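Local coordinates for protein glutathione S-transferase enzyme with thioredoxin-like domain (Xenorhabdus nematophila, PDB 4L8E) that binds glutathione, two molecules per subunit, as a dimer with the glutathione S-transferase fold, and probably uses it as a thiol substrate in transferase chemistry, at residues 39-44 / 129-134; 163-168 / 208-213; 194-197 / 202-205. All coordinates share one frame; numbering follows the deposited sequence.

Interaction 1: residues 39-44 / 129-134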
ATOM      1  N   GLY A  39      12.825   0.580   6.573  1.00 13.44           N
ATOM      2  CA  GLY A  39      14.172   0.827   6.109  1.00 14.36           C
ATOM      3  C   GLY A  39      14.874  -0.442   5.654  1.00 13.68           C
ATOM      4  O   GLY A  39      15.569  -0.464   4.623  1.00 14.60           O
ATOM      5  N   TYR A  40      14.691  -1.522   6.404  1.00 13.68           N
ATOM      6  CA  TYR A  40      15.358  -2.788   6.095  1.00 13.10           C
ATOM      7  C   TYR A  40      14.844  -3.395   4.793  1.00 14.90           C
ATOM      8  O   TYR A  40      15.571  -4.103   4.109  1.00 14.02           O
ATOM      9  CB  TYR A  40      15.177  -3.809   7.207  1.00 14.13           C
ATOM     10  CG  TYR A  40      16.063  -3.567   8.406  1.00 15.77           C
ATOM     11  CD1 TYR A  40      17.450  -3.639   8.302  1.00 15.88           C
ATOM     12  CD2 TYR A  40      15.515  -3.281   9.633  1.00 17.81           C
ATOM     13  CE1 TYR A  40      18.244  -3.418   9.418  1.00 19.92           C
ATOM     14  CE2 TYR A  40      16.303  -3.043  10.733  1.00 19.62           C
ATOM     15  CZ  TYR A  40      17.655  -3.124  10.621  1.00 18.77           C
ATOM     16  OH  TYR A  40      18.410  -2.891  11.756  1.00 23.97           O
ATOM     17  N   LYS A  41      13.604  -3.103   4.415  1.00 13.67           N
ATOM     18  CA  LYS A  41      13.127  -3.592   3.126  1.00 12.42           C
ATOM     19  C   LYS A  41      14.089  -3.193   2.018  1.00 12.80           C
ATOM     20  O   LYS A  41      14.362  -3.974   1.110  1.00 14.46           O
ATOM     21  CB  LYS A  41      11.754  -3.027   2.770  1.00 12.32           C
ATOM     22  CG  LYS A  41      10.619  -3.424   3.684  1.00 12.75           C
ATOM     23  CD  LYS A  41       9.370  -2.674   3.242  1.00 11.77           C
ATOM     24  CE  LYS A  41       8.174  -2.924   4.135  1.00 12.54           C
ATOM     25  NZ  LYS A  41       7.008  -2.058   3.712  1.00 14.13           N
ATOM     26  N   ILE A  42      14.558  -1.954   2.071  1.00 12.07           N
ATOM     27  CA  ILE A  42      15.335  -1.415   0.978  1.00 12.17           C
ATOM     28  C   ILE A  42      16.781  -1.891   1.049  1.00 15.27           C
ATOM     29  O   ILE A  42      17.380  -2.237   0.024  1.00 14.96           O
ATOM     30  CB  ILE A  42      15.248   0.114   0.885  1.00 12.87           C
ATOM     31  CG1 ILE A  42      13.776   0.567   0.971  1.00 14.35           C
ATOM     32  CG2 ILE A  42      15.909   0.577  -0.392  1.00 15.49           C
ATOM     33  CD1 ILE A  42      12.815  -0.105  -0.054  1.00 15.54           C
ATOM     34  N   THR A  43      17.358  -1.916   2.237  1.00 14.92           N
ATOM     35  CA  THR A  43      18.725  -2.463   2.343  1.00 14.04           C
ATOM     36  C   THR A  43      18.769  -3.963   2.034  1.00 17.08           C
ATOM     37  O   THR A  43      19.738  -4.442   1.473  1.00 16.76           O
ATOM     38  CB  THR A  43      19.389  -2.166   3.686  1.00 17.46           C
ATOM     39  OG1 THR A  43      18.574  -2.682   4.735  1.00 15.63           O
ATOM     40  CG2 THR A  43      19.592  -0.666   3.857  1.00 16.72           C
ATOM     41  N   LEU A  44      17.714  -4.704   2.352  1.00 14.60           N
ATOM     42  CA  LEU A  44      17.638  -6.100   1.897  1.00 14.19           C
ATOM     43  C   LEU A  44      17.750  -6.188   0.377  1.00 14.12           C
ATOM     44  O   LEU A  44      18.553  -6.985  -0.140  1.00 16.07           O
ATOM     45  CB  LEU A  44      16.333  -6.778   2.352  1.00 17.52           C
ATOM     46  CG  LEU A  44      16.217  -7.176   3.822  1.00 19.34           C
ATOM     47  CD1 LEU A  44      14.777  -7.664   4.110  1.00 20.34           C
ATOM     48  CD2 LEU A  44      17.226  -8.254   4.259  1.00 19.71           C
ATOM     49  N   PHE A 129       1.485  -5.211  -2.627  1.00 12.15           N
ATOM     50  CA  PHE A 129       0.436  -4.294  -2.229  1.00 11.02           C
ATOM     51  C   PHE A 129      -0.233  -4.724  -0.918  1.00 12.14           C
ATOM     52  O   PHE A 129      -0.546  -3.874  -0.058  1.00 12.23           O
ATOM     53  CB  PHE A 129      -0.591  -4.093  -3.365  1.00 11.57           C
ATOM     54  CG  PHE A 129      -0.171  -3.074  -4.379  1.00 12.39           C
ATOM     55  CD1 PHE A 129      -0.440  -1.725  -4.160  1.00 15.64           C
ATOM     56  CD2 PHE A 129       0.464  -3.444  -5.563  1.00 13.86           C
ATOM     57  CE1 PHE A 129      -0.073  -0.745  -5.102  1.00 15.61           C
ATOM     58  CE2 PHE A 129       0.837  -2.491  -6.500  1.00 13.75           C
ATOM     59  CZ  PHE A 129       0.556  -1.133  -6.272  1.00 14.29           C
ATOM     60  N   TRP A 130      -0.458  -6.026  -0.747  1.00 13.05           N
ATOM     61  CA  TRP A 130      -1.082  -6.540   0.479  1.00  9.88           C
ATOM     62  C   TRP A 130      -0.216  -6.171   1.691  1.00 10.46           C
ATOM     63  O   TRP A 130      -0.733  -5.735   2.730  1.00 12.00           O
ATOM     64  CB  TRP A 130      -1.261  -8.046   0.433  1.00 11.84           C
ATOM     65  CG  TRP A 130      -1.671  -8.690   1.718  1.00 11.10           C
ATOM     66  CD1 TRP A 130      -2.928  -8.795   2.218  1.00 12.80           C
ATOM     67  CD2 TRP A 130      -0.803  -9.295   2.682  1.00 13.63           C
ATOM     68  NE1 TRP A 130      -2.913  -9.453   3.423  1.00 15.75           N
ATOM     69  CE2 TRP A 130      -1.614  -9.787   3.720  1.00 12.43           C
ATOM     70  CE3 TRP A 130       0.567  -9.514   2.738  1.00 13.18           C
ATOM     71  CZ2 TRP A 130      -1.089 -10.458   4.827  1.00 15.52           C
ATOM     72  CZ3 TRP A 130       1.088 -10.183   3.842  1.00 13.00           C
ATOM     73  CH2 TRP A 130       0.268 -10.643   4.865  1.00 14.62           C
ATOM     74  N   GLN A 131       1.096  -6.277   1.516  1.00 12.71           N
ATOM     75  CA  GLN A 131       2.032  -5.903   2.599  1.00 11.94           C
ATOM     76  C   GLN A 131       1.945  -4.422   2.929  1.00 11.14           C
ATOM     77  O   GLN A 131       1.824  -4.058   4.107  1.00 13.12           O
ATOM     78  CB  GLN A 131       3.484  -6.273   2.267  1.00 12.16           C
ATOM     79  CG  GLN A 131       4.429  -6.118   3.436  1.00 11.75           C
ATOM     80  CD  GLN A 131       4.793  -4.682   3.731  1.00 11.42           C
ATOM     81  OE1 GLN A 131       5.110  -3.926   2.824  1.00 13.49           O
ATOM     82  NE2 GLN A 131       4.774  -4.304   5.028  1.00 13.04           N
ATOM     83  N   VAL A 132       2.040  -3.551   1.914  1.00 12.12           N
ATOM     84  CA  VAL A 132       2.138  -2.125   2.206  1.00 13.22           C
ATOM     85  C   VAL A 132       0.807  -1.550   2.696  1.00 13.14           C
ATOM     86  O   VAL A 132       0.792  -0.557   3.411  1.00 12.05           O
ATOM     87  CB  VAL A 132       2.681  -1.304   1.026  1.00 12.47           C
ATOM     88  CG1 VAL A 132       4.107  -1.765   0.647  1.00 15.62           C
ATOM     89  CG2 VAL A 132       1.770  -1.350  -0.146  1.00 15.78           C
ATOM     90  N   ALA A 133      -0.299  -2.188   2.313  1.00 11.11           N
ATOM     91  CA  ALA A 133      -1.635  -1.689   2.624  1.00 11.01           C
ATOM     92  C   ALA A 133      -2.250  -2.287   3.873  1.00 11.50           C
ATOM     93  O   ALA A 133      -3.165  -1.690   4.481  1.00 14.90           O
ATOM     94  CB  ALA A 133      -2.580  -1.909   1.413  1.00 15.05           C
ATOM     95  N   GLY A 134      -1.799  -3.481   4.244  1.00 15.96           N
ATOM     96  CA  GLY A 134      -2.397  -4.191   5.367  1.00 14.40           C
ATOM     97  C   GLY A 134      -1.381  -4.670   6.397  1.00 13.96           C
ATOM     98  O   GLY A 134      -1.480  -4.307   7.569  1.00 15.89           O
TER
HETATM   99  O   HOH W   1       4.858  -1.343   5.435  1.00 12.97           O

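Interaction 2: residues 163-168 / 208-213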
ATOM      1  N   GLU A 163      -6.490  -8.368  14.465  1.00 19.47           N
ATOM      2  CA  GLU A 163      -6.134  -8.126  13.066  1.00 16.42           C
ATOM      3  C   GLU A 163      -4.754  -8.681  12.747  1.00 19.02           C
ATOM      4  O   GLU A 163      -4.549  -9.235  11.676  1.00 18.73           O
ATOM      5  CB  GLU A 163      -6.228  -6.629  12.741  1.00 18.66           C
ATOM      6  CG  GLU A 163      -5.757  -6.222  11.329  1.00 17.86           C
ATOM      7  CD  GLU A 163      -6.536  -6.856  10.188  1.00 20.29           C
ATOM      8  OE1 GLU A 163      -7.655  -7.422  10.396  1.00 19.85           O
ATOM      9  OE2 GLU A 163      -6.013  -6.781   9.050  1.00 19.99           O
ATOM     10  N   SER A 164      -3.817  -8.562  13.691  1.00 17.70           N
ATOM     11  CA  SER A 164      -2.481  -9.120  13.494  1.00 16.90           C
ATOM     12  C   SER A 164      -2.600 -10.630  13.292  1.00 17.70           C
ATOM     13  O   SER A 164      -1.958 -11.199  12.407  1.00 19.06           O
ATOM     14  CB  SER A 164      -1.586  -8.817  14.695  1.00 21.93           C
ATOM     15  OG  SER A 164      -1.357  -7.416  14.792  1.00 29.09           O
ATOM     16  N   GLN A 165      -3.418 -11.279  14.105  1.00 18.31           N
ATOM     17  CA  GLN A 165      -3.639 -12.724  13.975  1.00 20.17           C
ATOM     18  C   GLN A 165      -4.216 -13.064  12.598  1.00 20.81           C
ATOM     19  O   GLN A 165      -3.803 -14.035  11.958  1.00 20.58           O
ATOM     20  CB  GLN A 165      -4.546 -13.223  15.093  1.00 22.21           C
ATOM     21  CG  GLN A 165      -3.818 -13.184  16.441  1.00 19.59           C
ATOM     22  CD  GLN A 165      -4.724 -13.365  17.629  1.00 30.27           C
ATOM     23  OE1 GLN A 165      -5.947 -13.315  17.520  1.00 37.03           O
ATOM     24  NE2 GLN A 165      -4.124 -13.587  18.778  1.00 40.05           N
ATOM     25  N   ARG A 166      -5.174 -12.267  12.140  1.00 17.08           N
ATOM     26  CA  ARG A 166      -5.792 -12.514  10.832  1.00 15.29           C
ATOM     27  C   ARG A 166      -4.773 -12.433   9.703  1.00 16.10           C
ATOM     28  O   ARG A 166      -4.768 -13.244   8.773  1.00 16.28           O
ATOM     29  CB  ARG A 166      -6.898 -11.506  10.553  1.00 15.33           C
ATOM     30  CG  ARG A 166      -7.761 -11.852   9.344  1.00 15.87           C
ATOM     31  CD  ARG A 166      -8.672 -10.702   8.948  1.00 16.26           C
ATOM     32  NE  ARG A 166      -7.909  -9.590   8.430  1.00 17.30           N
ATOM     33  CZ  ARG A 166      -7.398  -9.520   7.202  1.00 20.60           C
ATOM     34  NH1 ARG A 166      -7.664 -10.467   6.303  1.00 17.24           N
ATOM     35  NH2 ARG A 166      -6.650  -8.461   6.858  1.00 18.58           N
ATOM     36  N   LEU A 167      -3.946 -11.413   9.776  1.00 16.34           N
ATOM     37  CA  LEU A 167      -2.889 -11.198   8.792  1.00 16.01           C
ATOM     38  C   LEU A 167      -1.868 -12.325   8.749  1.00 15.52           C
ATOM     39  O   LEU A 167      -1.473 -12.781   7.649  1.00 16.12           O
ATOM     40  CB  LEU A 167      -2.207  -9.859   9.081  1.00 15.04           C
ATOM     41  CG  LEU A 167      -3.079  -8.661   8.718  1.00 14.72           C
ATOM     42  CD1 LEU A 167      -2.565  -7.418   9.420  1.00 18.39           C
ATOM     43  CD2 LEU A 167      -3.133  -8.427   7.228  1.00 16.70           C
ATOM     44  N   TYR A 168      -1.436 -12.795   9.921  1.00 15.87           N
ATOM     45  CA  TYR A 168      -0.508 -13.921   9.964  1.00 18.71           C
ATOM     46  C   TYR A 168      -1.163 -15.189   9.413  1.00 19.42           C
ATOM     47  O   TYR A 168      -0.518 -16.013   8.781  1.00 16.72           O
ATOM     48  CB  TYR A 168       0.061 -14.142  11.375  1.00 16.34           C
ATOM     49  CG  TYR A 168       1.313 -13.304  11.637  1.00 17.92           C
ATOM     50  CD1 TYR A 168       1.216 -11.993  12.094  1.00 18.88           C
ATOM     51  CD2 TYR A 168       2.585 -13.816  11.408  1.00 18.74           C
ATOM     52  CE1 TYR A 168       2.335 -11.222  12.316  1.00 16.60           C
ATOM     53  CE2 TYR A 168       3.710 -13.052  11.637  1.00 18.40           C
ATOM     54  CZ  TYR A 168       3.583 -11.760  12.088  1.00 16.10           C
ATOM     55  OH  TYR A 168       4.720 -11.032  12.299  1.00 18.98           O
ATOM     56  N   GLU A 208       4.138 -20.286  16.658  1.00 39.02           N
ATOM     57  CA  GLU A 208       3.780 -21.687  16.574  1.00 39.24           C
ATOM     58  C   GLU A 208       2.399 -21.876  15.949  1.00 35.78           C
ATOM     59  O   GLU A 208       2.091 -22.950  15.447  1.00 33.88           O
ATOM     60  CB  GLU A 208       3.828 -22.339  17.960  1.00 48.32           C
ATOM     61  CG  GLU A 208       5.194 -22.247  18.626  1.00 51.47           C
ATOM     62  CD  GLU A 208       6.301 -22.920  17.817  1.00 60.73           C
ATOM     63  OE1 GLU A 208       6.198 -24.138  17.560  1.00 67.78           O
ATOM     64  OE2 GLU A 208       7.274 -22.232  17.442  1.00 58.39           O
ATOM     65  N   ASP A 209       1.563 -20.840  15.976  1.00 33.96           N
ATOM     66  CA  ASP A 209       0.251 -20.924  15.331  1.00 34.15           C
ATOM     67  C   ASP A 209       0.359 -20.840  13.804  1.00 33.72           C
ATOM     68  O   ASP A 209      -0.606 -21.118  13.087  1.00 29.32           O
ATOM     69  CB  ASP A 209      -0.673 -19.806  15.834  1.00 35.08           C
ATOM     70  CG  ASP A 209      -1.201 -20.055  17.241  1.00 39.95           C
ATOM     71  OD1 ASP A 209      -1.117 -21.199  17.744  1.00 38.56           O
ATOM     72  OD2 ASP A 209      -1.726 -19.093  17.842  1.00 36.28           O
ATOM     73  N   TYR A 210       1.534 -20.454  13.307  1.00 25.37           N
ATOM     74  CA  TYR A 210       1.746 -20.189  11.880  1.00 23.66           C
ATOM     75  C   TYR A 210       3.039 -20.885  11.409  1.00 24.80           C
ATOM     76  O   TYR A 210       4.036 -20.228  11.101  1.00 22.76           O
ATOM     77  CB  TYR A 210       1.793 -18.683  11.623  1.00 22.76           C
ATOM     78  CG  TYR A 210       0.661 -17.947  12.309  1.00 23.36           C
ATOM     79  CD1 TYR A 210      -0.627 -17.982  11.794  1.00 23.99           C
ATOM     80  CD2 TYR A 210       0.864 -17.279  13.519  1.00 23.44           C
ATOM     81  CE1 TYR A 210      -1.670 -17.363  12.446  1.00 23.53           C
ATOM     82  CE2 TYR A 210      -0.177 -16.633  14.163  1.00 25.07           C
ATOM     83  CZ  TYR A 210      -1.442 -16.694  13.629  1.00 26.86           C
ATOM     84  OH  TYR A 210      -2.495 -16.067  14.268  1.00 23.49           O
ATOM     85  N   PRO A 211       3.005 -22.211  11.310  1.00 23.12           N
ATOM     86  CA  PRO A 211       4.231 -22.988  11.068  1.00 26.07           C
ATOM     87  C   PRO A 211       4.866 -22.707   9.705  1.00 28.71           C
ATOM     88  O   PRO A 211       6.099 -22.757   9.610  1.00 25.00           O
ATOM     89  CB  PRO A 211       3.780 -24.445  11.190  1.00 27.63           C
ATOM     90  CG  PRO A 211       2.306 -24.427  11.138  1.00 33.35           C
ATOM     91  CD  PRO A 211       1.828 -23.074  11.531  1.00 26.07           C
ATOM     92  N   ALA A 212       4.061 -22.410   8.681  1.00 21.39           N
ATOM     93  CA  ALA A 212       4.619 -22.076   7.383  1.00 19.86           C
ATOM     94  C   ALA A 212       5.335 -20.746   7.426  1.00 18.31           C
ATOM     95  O   ALA A 212       6.356 -20.574   6.768  1.00 19.37           O
ATOM     96  CB  ALA A 212       3.547 -22.058   6.305  1.00 22.94           C
ATOM     97  N   VAL A 213       4.797 -19.794   8.183  1.00 22.24           N
ATOM     98  CA  VAL A 213       5.477 -18.504   8.363  1.00 16.86           C
ATOM     99  C   VAL A 213       6.814 -18.721   9.081  1.00 21.77           C
ATOM    100  O   VAL A 213       7.842 -18.138   8.694  1.00 21.17           O
ATOM    101  CB  VAL A 213       4.614 -17.486   9.165  1.00 18.25           C
ATOM    102  CG1 VAL A 213       5.362 -16.156   9.336  1.00 17.93           C
ATOM    103  CG2 VAL A 213       3.275 -17.219   8.458  1.00 18.69           C
TER
HETATM  104  O   HOH W   2      -4.997 -16.702  13.428  1.00 26.98           O

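Interaction 3: residues 194-197 / 202-205. With GSH (glutathione), chain B.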
ATOM      1  N   TYR A 194       9.185  -9.597   5.089  1.00 14.40           N
ATOM      2  CA  TYR A 194      10.107 -10.131   6.076  1.00 13.85           C
ATOM      3  C   TYR A 194      10.427  -9.218   7.268  1.00 12.51           C
ATOM      4  O   TYR A 194      10.405  -9.655   8.401  1.00 15.55           O
ATOM      5  CB  TYR A 194      11.401 -10.648   5.417  1.00 14.92           C
ATOM      6  CG  TYR A 194      12.409 -11.160   6.401  1.00 15.22           C
ATOM      7  CD1 TYR A 194      12.343 -12.464   6.894  1.00 15.44           C
ATOM      8  CD2 TYR A 194      13.418 -10.347   6.869  1.00 14.95           C
ATOM      9  CE1 TYR A 194      13.256 -12.949   7.802  1.00 17.76           C
ATOM     10  CE2 TYR A 194      14.346 -10.826   7.793  1.00 17.64           C
ATOM     11  CZ  TYR A 194      14.264 -12.119   8.251  1.00 19.94           C
ATOM     12  OH  TYR A 194      15.195 -12.566   9.144  1.00 23.13           O
ATOM     13  N   PRO A 195      10.761  -7.945   7.025  1.00 14.50           N
ATOM     14  CA  PRO A 195      11.165  -7.124   8.171  1.00 15.35           C
ATOM     15  C   PRO A 195      10.050  -6.912   9.183  1.00 15.43           C
ATOM     16  O   PRO A 195      10.365  -6.670  10.362  1.00 16.10           O
ATOM     17  CB  PRO A 195      11.572  -5.798   7.512  1.00 18.44           C
ATOM     18  CG  PRO A 195      11.949  -6.189   6.109  1.00 14.87           C
ATOM     19  CD  PRO A 195      10.978  -7.259   5.747  1.00 15.34           C
ATOM     20  N   TRP A 196       8.808  -7.034   8.740  1.00 17.36           N
ATOM     21  CA  TRP A 196       7.653  -6.946   9.623  1.00 14.10           C
ATOM     22  C   TRP A 196       7.377  -8.269  10.327  1.00 15.89           C
ATOM     23  O   TRP A 196       7.162  -8.306  11.530  1.00 17.51           O
ATOM     24  CB  TRP A 196       6.424  -6.476   8.837  1.00 12.37           C
ATOM     25  CG  TRP A 196       6.414  -4.975   8.677  1.00 14.36           C
ATOM     26  CD1 TRP A 196       6.824  -4.243   7.581  1.00 13.79           C
ATOM     27  CD2 TRP A 196       6.041  -4.023   9.673  1.00 13.61           C
ATOM     28  NE1 TRP A 196       6.697  -2.897   7.847  1.00 13.76           N
ATOM     29  CE2 TRP A 196       6.217  -2.738   9.118  1.00 13.62           C
ATOM     30  CE3 TRP A 196       5.571  -4.131  10.988  1.00 14.13           C
ATOM     31  CZ2 TRP A 196       5.947  -1.583   9.834  1.00 15.63           C
ATOM     32  CZ3 TRP A 196       5.318  -2.997  11.684  1.00 14.45           C
ATOM     33  CH2 TRP A 196       5.475  -1.727  11.103  1.00 17.88           C
ATOM     34  N   ALA A 197       7.417  -9.364   9.574  1.00 17.02           N
ATOM     35  CA  ALA A 197       7.201 -10.688  10.171  1.00 17.93           C
ATOM     36  C   ALA A 197       8.292 -11.065  11.180  1.00 18.27           C
ATOM     37  O   ALA A 197       8.014 -11.789  12.136  1.00 19.92           O
ATOM     38  CB  ALA A 197       7.095 -11.735   9.090  1.00 15.92           C
ATOM     39  N   HIS A 202       7.465  -8.892  19.124  1.00 27.47           N
ATOM     40  CA  HIS A 202       7.067  -7.557  19.553  1.00 30.73           C
ATOM     41  C   HIS A 202       5.569  -7.356  19.366  1.00 34.43           C
ATOM     42  O   HIS A 202       4.953  -6.557  20.063  1.00 37.31           O
ATOM     43  CB  HIS A 202       7.798  -6.498  18.732  1.00 31.25           C
ATOM     44  CG  HIS A 202       7.697  -5.124  19.310  1.00 53.22           C
ATOM     45  ND1 HIS A 202       8.732  -4.533  19.996  1.00 71.63           N
ATOM     46  CD2 HIS A 202       6.670  -4.240  19.330  1.00 65.02           C
ATOM     47  CE1 HIS A 202       8.354  -3.331  20.405  1.00 77.88           C
ATOM     48  NE2 HIS A 202       7.110  -3.132  20.013  1.00 72.04           N
ATOM     49  N   GLN A 203       5.016  -8.075  18.394  1.00 27.03           N
ATOM     50  CA  GLN A 203       3.596  -8.005  18.071  1.00 25.14           C
ATOM     51  C   GLN A 203       2.794  -8.962  18.938  1.00 26.54           C
ATOM     52  O   GLN A 203       1.579  -9.057  18.814  1.00 25.97           O
ATOM     53  CB  GLN A 203       3.384  -8.346  16.602  1.00 20.49           C
ATOM     54  CG  GLN A 203       3.972  -7.327  15.630  1.00 20.28           C
ATOM     55  CD  GLN A 203       4.501  -7.938  14.358  1.00 18.48           C
ATOM     56  OE1 GLN A 203       4.158  -9.062  14.004  1.00 20.80           O
ATOM     57  NE2 GLN A 203       5.348  -7.204  13.654  1.00 19.45           N
ATOM     58  N   LYS A 204       3.488  -9.663  19.836  1.00 26.70           N
ATOM     59  CA  LYS A 204       2.871 -10.641  20.720  1.00 26.25           C
ATOM     60  C   LYS A 204       2.180 -11.760  19.940  1.00 27.28           C
ATOM     61  O   LYS A 204       1.193 -12.349  20.415  1.00 31.50           O
ATOM     62  CB  LYS A 204       1.885  -9.973  21.674  1.00 28.51           C
ATOM     63  CG  LYS A 204       2.512  -8.922  22.559  1.00 40.19           C
ATOM     64  CD  LYS A 204       1.453  -8.241  23.404  1.00 54.91           C
ATOM     65  CE  LYS A 204       2.005  -7.766  24.727  1.00 62.08           C
ATOM     66  NZ  LYS A 204       2.971  -6.657  24.557  1.00 64.11           N
ATOM     67  N   ILE A 205       2.718 -12.061  18.765  1.00 25.25           N
ATOM     68  CA  ILE A 205       2.236 -13.156  17.942  1.00 25.10           C
ATOM     69  C   ILE A 205       2.902 -14.489  18.330  1.00 30.06           C
ATOM     70  O   ILE A 205       4.123 -14.573  18.456  1.00 32.62           O
ATOM     71  CB  ILE A 205       2.483 -12.844  16.454  1.00 24.60           C
ATOM     72  CG1 ILE A 205       1.438 -11.856  15.924  1.00 23.81           C
ATOM     73  CG2 ILE A 205       2.507 -14.109  15.600  1.00 26.03           C
ATOM     74  CD1 ILE A 205       0.035 -12.442  15.806  1.00 23.71           C
TER
HETATM   75  N1  GSH B 301       4.192   8.501  13.764  1.00 25.27           N
HETATM   76  CA1 GSH B 301       4.326   7.094  13.806  1.00 27.91           C
HETATM   77  C1  GSH B 301       3.273   6.527  14.718  1.00 43.39           C
HETATM   78  O11 GSH B 301       2.788   7.240  15.652  1.00 37.00           O
HETATM   79  O12 GSH B 301       2.885   5.326  14.562  1.00 37.30           O
HETATM   80  CB1 GSH B 301       5.667   6.756  14.334  1.00 23.03           C
HETATM   81  CG1 GSH B 301       5.913   5.264  14.436  1.00 23.10           C
HETATM   82  CD1 GSH B 301       6.214   4.651  13.083  1.00 21.86           C
HETATM   83  OE1 GSH B 301       6.661   5.322  12.178  1.00 22.69           O
HETATM   84  N2  GSH B 301       5.934   3.240  12.903  1.00 21.84           N
HETATM   85  CA2 GSH B 301       6.198   2.592  11.661  1.00 18.94           C
HETATM   86  C2  GSH B 301       4.871   2.086  11.116  1.00 17.37           C
HETATM   87  O2  GSH B 301       3.944   1.691  11.839  1.00 19.79           O
HETATM   88  CB2 GSH B 301       7.118   1.439  11.824  1.00 22.49           C
HETATM   89  SG2 GSH B 301       8.764   1.994  12.294  1.00 30.91           S
HETATM   90  N3  GSH B 301       4.667   2.089   9.709  1.00 17.63           N
HETATM   91  CA3 GSH B 301       3.403   1.614   9.201  1.00 17.61           C
HETATM   92  C3  GSH B 301       3.599   1.058   7.847  1.00 18.65           C
HETATM   93  O31 GSH B 301       4.711   0.564   7.533  1.00 17.29           O
HETATM   94  O32 GSH B 301       2.633   1.101   7.032  1.00 17.48           O

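Interaction 1: residues 39-44 / 129-134
Lys41 reaches from helix 37-49 straight to the carboxamide of Gln131 on helix 118-145, the two side chains approaching from opposite directions across a backbone gap of 11.1 Å between Lys41 CA and Val132 CA. The lysine chain is fully extended beyond CG, and this full stretch is what brings its ammonium group to the second helix. Gln131 bends back at chi2 (-76°) and turns its amide to meet it. The ammonium donates to the amide oxygen, with Lys41 NZ 2.8 Å from Gln131 OE1; it sits at a C=O...N angle of 111°, tilted 30° from the carbonyl plane. The amide nitrogen is joined to the lysine through a water molecule, which accepts from Lys41 NZ at 2.8 Å and from Gln131 NE2 at 3.0 Å. Val132 CG1 adds a loose apolar flank 4.2 Å from Lys41 NZ. Asn38 OD1 and Ser99 OG also bind the ammonium, and Lys41 is part of a glutathione pocket seen in the crystal. The contact thus ties the thioredoxin-like domain to the helical domain through one buried cation. Gln131 OE1, Asn38 OD1, Ser99 OG and the water together grip the ammonium, while the bond to OE1 and the water bridge from NE2 define which way round the Gln131 amide lies.

Interaction 2: residues 163-168 / 208-213
The turn leading into helix 211-221 of the all-helical C-terminal domain packs against helix 154-175 here, with Tyr210 at the N-cap position of the later helix. The backbones come closest at Tyr168 and Tyr210, whose CA atoms are 6.9 Å apart. Tyr168 CB stands almost exactly over the middle of the Tyr210 ring, 3.6 Å from its centroid and 6° off the ring normal, a CH-pi contact. The opposite face of that ring is covered toward its rim by Asp209 CB, which leaves the phenol sandwiched between its own chain neighbour and helix 154-175. The two tyrosine rings themselves meet obliquely, their planes 41° apart. With CG beside the backbone N (chi1 -47°), the Tyr210 ring extends along the helix surface to Gln165, where Tyr210 OH lies 3.6 Å from Gln165 CB. At the ring edge a water is hydrogen-bonded to Tyr210 OH at 2.7 Å and donates a longer bond to Gln165 O at 3.3 Å, linking the phenol to the helix backbone. Val213 closes the other end, its CG1 at the edge of the Tyr168 ring, 4.2 Å from Tyr168 CD2. Around this core, Ile205 of the preceding loop touches Gln165 and both tyrosines, and Asn172 OD1 accepts the backbone N-H of Val213. Leu167 packs on Trp130 and Met138 of helix 118-145, and Ser164 OG is hydrogen-bonded to Asn142 of the same helix.

Interaction 3: residues 194-197 / 202-205
Helix 188-197 is kinked in its last turn, where the N atoms of Pro195 and Trp196 make no bond to the preceding turn, and residues 202-205, in the loop that follows, lie beyond the C-terminal end of the helix. This end of the helical C-terminal domain of the glutathione S-transferase fold borders a glutathione pocket. Gln203 points toward the helix and its amide donates to the backbone carbonyl of Trp196, with NE2 3.0 Å from Trp196 O and an N-H...O angle of 157°. The oxygen lies near the amide plane of Gln203, whereas the nitrogen is tilted 31° from the carbonyl plane of Trp196. Gln203 NE2 also lies at the edge of the indole, 4.1 Å from Trp196 CE3. The amide is anchored beyond this pair as well: OE1 is bonded to Tyr168 OH, and NE2 to His143 NE2, so its orientation is fixed by several partners. A chi1 of -82°, which sets CG anti to the carbonyl carbon, carries the Trp196 indole toward helices 37-49 and 118-145, where it packs on Lys41, Gln131 and Phe135, and its NE1 is bonded to Asn38 OD1. Asn38 ND2 in turn binds the glutathione, as does Arg159 of the second subunit. The benzo end of the indole meets the ligand directly: Trp196 CZ2 is 3.4 Å from the glutathione oxygen O31, and Trp196 CH2 is 3.6 Å from its CB2.

Interactions 1 and 3 meet beside the glutathione sites, their centres about 13 Å apart: Gln131 NE2 of interaction 1 lies 3.3 Å from Trp196 CD1 of interaction 3, and Lys41 CE is 3.9 Å from the same indole carbon. Lys41 and Trp196 belong to different glutathione pockets; Asn38 takes part in both, its OD1 bonded to Lys41 NZ and to Trp196 NE1. Interaction 2 lies farther out, about 17 Å from the chain centre, and closes the loop that holds interaction 3. Their join is polar, a probable hydrogen bond of 2.7 Å between Tyr168 OH and Gln203 OE1. Interaction 2 also touches interaction 1, where Leu167 O packs 3.7 Å from Trp130 CZ2.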